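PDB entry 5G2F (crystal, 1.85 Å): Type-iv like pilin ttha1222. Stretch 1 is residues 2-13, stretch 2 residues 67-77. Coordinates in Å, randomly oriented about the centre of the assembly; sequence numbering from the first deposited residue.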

# COMPACT_ATOMS: atom_id res chain seq x y z
N ALA A 2 24.62 -10.60 -6.09
CA ALA A 2 24.04 -9.73 -7.13
C ALA A 2 22.86 -8.95 -6.56
O ALA A 2 21.77 -8.96 -7.13
CB ALA A 2 23.59 -10.58 -8.31
N ASN A 3 23.07 -8.32 -5.41
CA ASN A 3 21.99 -7.61 -4.70
C ASN A 3 21.50 -6.39 -5.45
O ASN A 3 20.30 -6.15 -5.51
CB ASN A 3 22.42 -7.19 -3.30
CG ASN A 3 22.41 -8.33 -2.31
OD1 ASN A 3 21.60 -9.23 -2.40
ND2 ASN A 3 23.33 -8.30 -1.37
N LEU A 4 22.43 -5.60 -5.99
CA LEU A 4 22.05 -4.46 -6.78
C LEU A 4 21.18 -4.96 -7.93
O LEU A 4 20.11 -4.41 -8.18
CB LEU A 4 23.26 -3.71 -7.32
CG LEU A 4 22.90 -2.58 -8.29
CD1 LEU A 4 21.97 -1.53 -7.68
CD2 LEU A 4 24.18 -1.92 -8.83
N ALA A 5 21.61 -6.02 -8.61
CA ALA A 5 20.78 -6.58 -9.68
C ALA A 5 19.42 -7.05 -9.18
O ALA A 5 18.40 -6.81 -9.86
CB ALA A 5 21.50 -7.69 -10.42
N ALA A 6 19.36 -7.67 -8.00
CA ALA A 6 18.08 -8.16 -7.50
C ALA A 6 17.16 -7.00 -7.17
O ALA A 6 15.96 -7.05 -7.44
CB ALA A 6 18.28 -9.06 -6.28
N GLY A 7 17.72 -5.93 -6.61
CA GLY A 7 16.91 -4.75 -6.26
C GLY A 7 16.42 -4.04 -7.49
O GLY A 7 15.26 -3.65 -7.58
N GLN A 8 17.31 -3.89 -8.47
CA GLN A 8 16.93 -3.33 -9.76
C GLN A 8 15.81 -4.10 -10.44
O GLN A 8 14.82 -3.50 -10.89
CB GLN A 8 18.14 -3.25 -10.68
CG GLN A 8 19.13 -2.16 -10.32
CD GLN A 8 20.42 -2.22 -11.13
OE1 GLN A 8 20.89 -3.31 -11.49
NE2 GLN A 8 21.03 -1.06 -11.39
N SER A 9 15.95 -5.41 -10.50
CA SER A 9 14.91 -6.27 -11.06
C SER A 9 13.57 -6.11 -10.32
O SER A 9 12.50 -6.04 -10.95
CB SER A 9 15.44 -7.73 -11.04
OG SER A 9 14.48 -8.64 -11.53
N TYR A 10 13.60 -6.00 -9.00
CA TYR A 10 12.37 -5.79 -8.23
C TYR A 10 11.69 -4.48 -8.57
O TYR A 10 10.49 -4.43 -8.83
CB TYR A 10 12.66 -5.85 -6.73
CG TYR A 10 11.45 -5.70 -5.88
CD1 TYR A 10 10.49 -6.71 -5.84
CD2 TYR A 10 11.22 -4.55 -5.16
CE1 TYR A 10 9.35 -6.58 -5.08
CE2 TYR A 10 10.08 -4.40 -4.39
CZ TYR A 10 9.15 -5.44 -4.33
OH TYR A 10 7.98 -5.29 -3.59
N VAL A 11 12.49 -3.41 -8.64
CA VAL A 11 11.95 -2.09 -8.99
C VAL A 11 11.30 -2.12 -10.36
O VAL A 11 10.24 -1.56 -10.53
CB VAL A 11 13.06 -1.00 -8.88
CG1 VAL A 11 12.59 0.30 -9.48
CG2 VAL A 11 13.42 -0.81 -7.41
N ARG A 12 11.94 -2.78 -11.34
CA ARG A 12 11.36 -2.87 -12.66
C ARG A 12 10.05 -3.63 -12.63
O ARG A 12 9.10 -3.26 -13.33
CB ARG A 12 12.32 -3.51 -13.67
CG ARG A 12 13.49 -2.58 -14.01
CD ARG A 12 14.25 -3.07 -15.24
NE ARG A 12 15.35 -2.15 -15.62
CZ ARG A 12 15.17 -0.97 -16.23
NH1 ARG A 12 13.95 -0.54 -16.57
NH2 ARG A 12 16.23 -0.23 -16.54
N ASN A 13 9.98 -4.67 -11.81
CA ASN A 13 8.71 -5.41 -11.64
C ASN A 13 7.60 -4.58 -10.97
O ASN A 13 6.43 -4.70 -11.38
CB ASN A 13 8.94 -6.76 -10.93
CG ASN A 13 9.44 -7.82 -11.89
OD1 ASN A 13 9.07 -7.84 -13.06
ND2 ASN A 13 10.27 -8.73 -11.38
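Stretch 2 (67-77) DGAALKKVVYK

Stretch 2 approaches the helix as a loop and leaves it as a strand. Residues 67-72 form loop or turn beside the first turn of helix 3-13, and residues 73-77 run on as a strand in broadly the same N-to-C direction as the helix. The two axes cross at -27° and come within 9.2 Å, a spacing that leaves room for side chains between the backbones. The register follows: Asn3 lies by Ala69 with CA atoms 5.0 Å apart, Gln8 by Val74 at 7.0 Å between CA atoms, and Val11 by Tyr76 at 7.1 Å between CA atoms. The loop thus comes in closer than the strand does.

Leu4 gives up the most surface, 90 Å², and organises the near end. With chi1 t and chi2 p, it sets its CD1 4.0 Å from Leu71 CB and 3.7 Å from Val74 CG1, while its CD2 lies 4.1 Å from Ala70 CB. Its backbone takes part as well: Leu4 N is 3.8 Å from Ala69 CB, a methyl small enough to sit close to the start of the helix. A water accepts from both Leu4 N, at 3.1 Å from its oxygen, and Ala70 N, at 2.7 Å, so two backbone amides are joined through one acceptor. Leu4 N lies in the first turn, where helical amides lack an i-4 carbonyl partner.

Val74, covered over 72 Å², is the strand's main contribution. Its CB points toward the helix, and its two methyls reach different turns: CG1 meets Leu4 CD1, as above, and CG2 packs 3.7 Å from Val11 CG2. Gly7 lies between those two helix residues in sequence; an ideal CB there would point toward the strand and stand 4.7 Å from Val74 CG2.

Strand alternation sets the next contact. Val75 points away, and Tyr76 again points toward the helix, placing its CB 3.5 Å from Val11 CG1. Val11 and Tyr76 each have 58 Å² covered. Arg12 starts sideways, but its extended chain brings NH1 to 4.1 Å from Tyr76 CE1, an oblique approach at the exposed margin.

The one direct hydrogen bond across the contact is at the loop end, where Asn3 ND2 donates to Gly68 O at 2.8 Å and a nearly straight 170°. Gly68 has a positive phi of 67°, which by itself favours glycine. The pattern reads simply: a polar tie at the helix start, then Leu4 and Val11 packed against the strand's inward-pointing residues, Val74 and Tyr76.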

# COMPACT_ATOMS: atom_id res chain seq x y z
N ASP A 67 20.22 -2.86 1.08
CA ASP A 67 21.43 -3.09 1.88
C ASP A 67 22.30 -4.22 1.35
O ASP A 67 21.81 -5.17 0.74
CB ASP A 67 21.16 -3.23 3.38
CG ASP A 67 20.43 -4.47 3.72
OD1 ASP A 67 19.88 -5.10 2.79
OD2 ASP A 67 20.43 -4.82 4.92
N GLY A 68 23.59 -4.10 1.59
CA GLY A 68 24.56 -5.10 1.15
C GLY A 68 24.68 -5.14 -0.36
O GLY A 68 25.05 -6.16 -0.95
N ALA A 69 24.42 -4.00 -0.99
CA ALA A 69 24.43 -3.91 -2.44
C ALA A 69 25.49 -2.93 -2.92
O ALA A 69 25.94 -2.06 -2.17
CB ALA A 69 23.06 -3.48 -2.94
N ALA A 70 25.88 -3.06 -4.18
CA ALA A 70 26.88 -2.16 -4.78
C ALA A 70 26.43 -0.69 -4.82
O ALA A 70 27.25 0.21 -4.94
CB ALA A 70 27.26 -2.64 -6.17
N LEU A 71 25.12 -0.46 -4.78
CA LEU A 71 24.56 0.88 -4.52
C LEU A 71 23.59 0.81 -3.34
O LEU A 71 23.07 -0.26 -3.02
CB LEU A 71 23.84 1.48 -5.75
CG LEU A 71 24.47 2.37 -6.81
CD1 LEU A 71 25.62 1.66 -7.49
CD2 LEU A 71 23.41 2.79 -7.82
N LYS A 72 23.31 1.95 -2.74
CA LYS A 72 22.47 2.04 -1.55
C LYS A 72 21.01 2.33 -1.94
O LYS A 72 20.09 1.85 -1.31
CB LYS A 72 22.99 3.15 -0.63
CG LYS A 72 22.12 3.43 0.60
CD LYS A 72 21.92 2.15 1.42
CE LYS A 72 21.09 2.35 2.68
NZ LYS A 72 21.10 1.10 3.48
N LYS A 73 20.83 3.13 -2.96
CA LYS A 73 19.50 3.54 -3.39
C LYS A 73 19.35 3.36 -4.91
O LYS A 73 20.27 3.64 -5.68
CB LYS A 73 19.30 5.01 -3.01
CG LYS A 73 17.84 5.40 -2.91
CD LYS A 73 17.66 6.87 -2.60
CE LYS A 73 16.19 7.26 -2.63
NZ LYS A 73 15.96 8.66 -2.20
N VAL A 74 18.20 2.86 -5.33
CA VAL A 74 17.88 2.89 -6.74
C VAL A 74 16.60 3.66 -6.96
O VAL A 74 15.67 3.62 -6.14
CB VAL A 74 17.79 1.52 -7.40
CG1 VAL A 74 19.17 0.89 -7.40
CG2 VAL A 74 16.78 0.64 -6.72
N VAL A 75 16.55 4.38 -8.09
CA VAL A 75 15.43 5.23 -8.41
C VAL A 75 14.97 4.97 -9.86
O VAL A 75 15.78 5.02 -10.78
CB VAL A 75 15.83 6.71 -8.25
CG1 VAL A 75 14.69 7.64 -8.57
CG2 VAL A 75 16.35 6.96 -6.86
N TYR A 76 13.68 4.67 -10.03
CA TYR A 76 13.04 4.53 -11.34
C TYR A 76 12.10 5.68 -11.55
O TYR A 76 11.29 5.97 -10.67
CB TYR A 76 12.26 3.21 -11.46
CG TYR A 76 11.60 3.05 -12.79
CD1 TYR A 76 12.30 2.64 -13.91
CD2 TYR A 76 10.29 3.41 -12.95
CE1 TYR A 76 11.69 2.57 -15.15
CE2 TYR A 76 9.65 3.27 -14.16
CZ TYR A 76 10.35 2.85 -15.27
OH TYR A 76 9.71 2.80 -16.47
N LYS A 77 12.18 6.33 -12.70
CA LYS A 77 11.27 7.42 -13.08
C LYS A 77 10.48 6.98 -14.30
O LYS A 77 11.07 6.74 -15.39
CB LYS A 77 12.09 8.72 -13.40
CG LYS A 77 12.75 9.28 -12.13
CD LYS A 77 13.69 10.46 -12.40
CE LYS A 77 14.42 10.80 -11.12
NZ LYS A 77 15.40 11.91 -11.28
O HOH W 1 25.49 -5.42 -5.39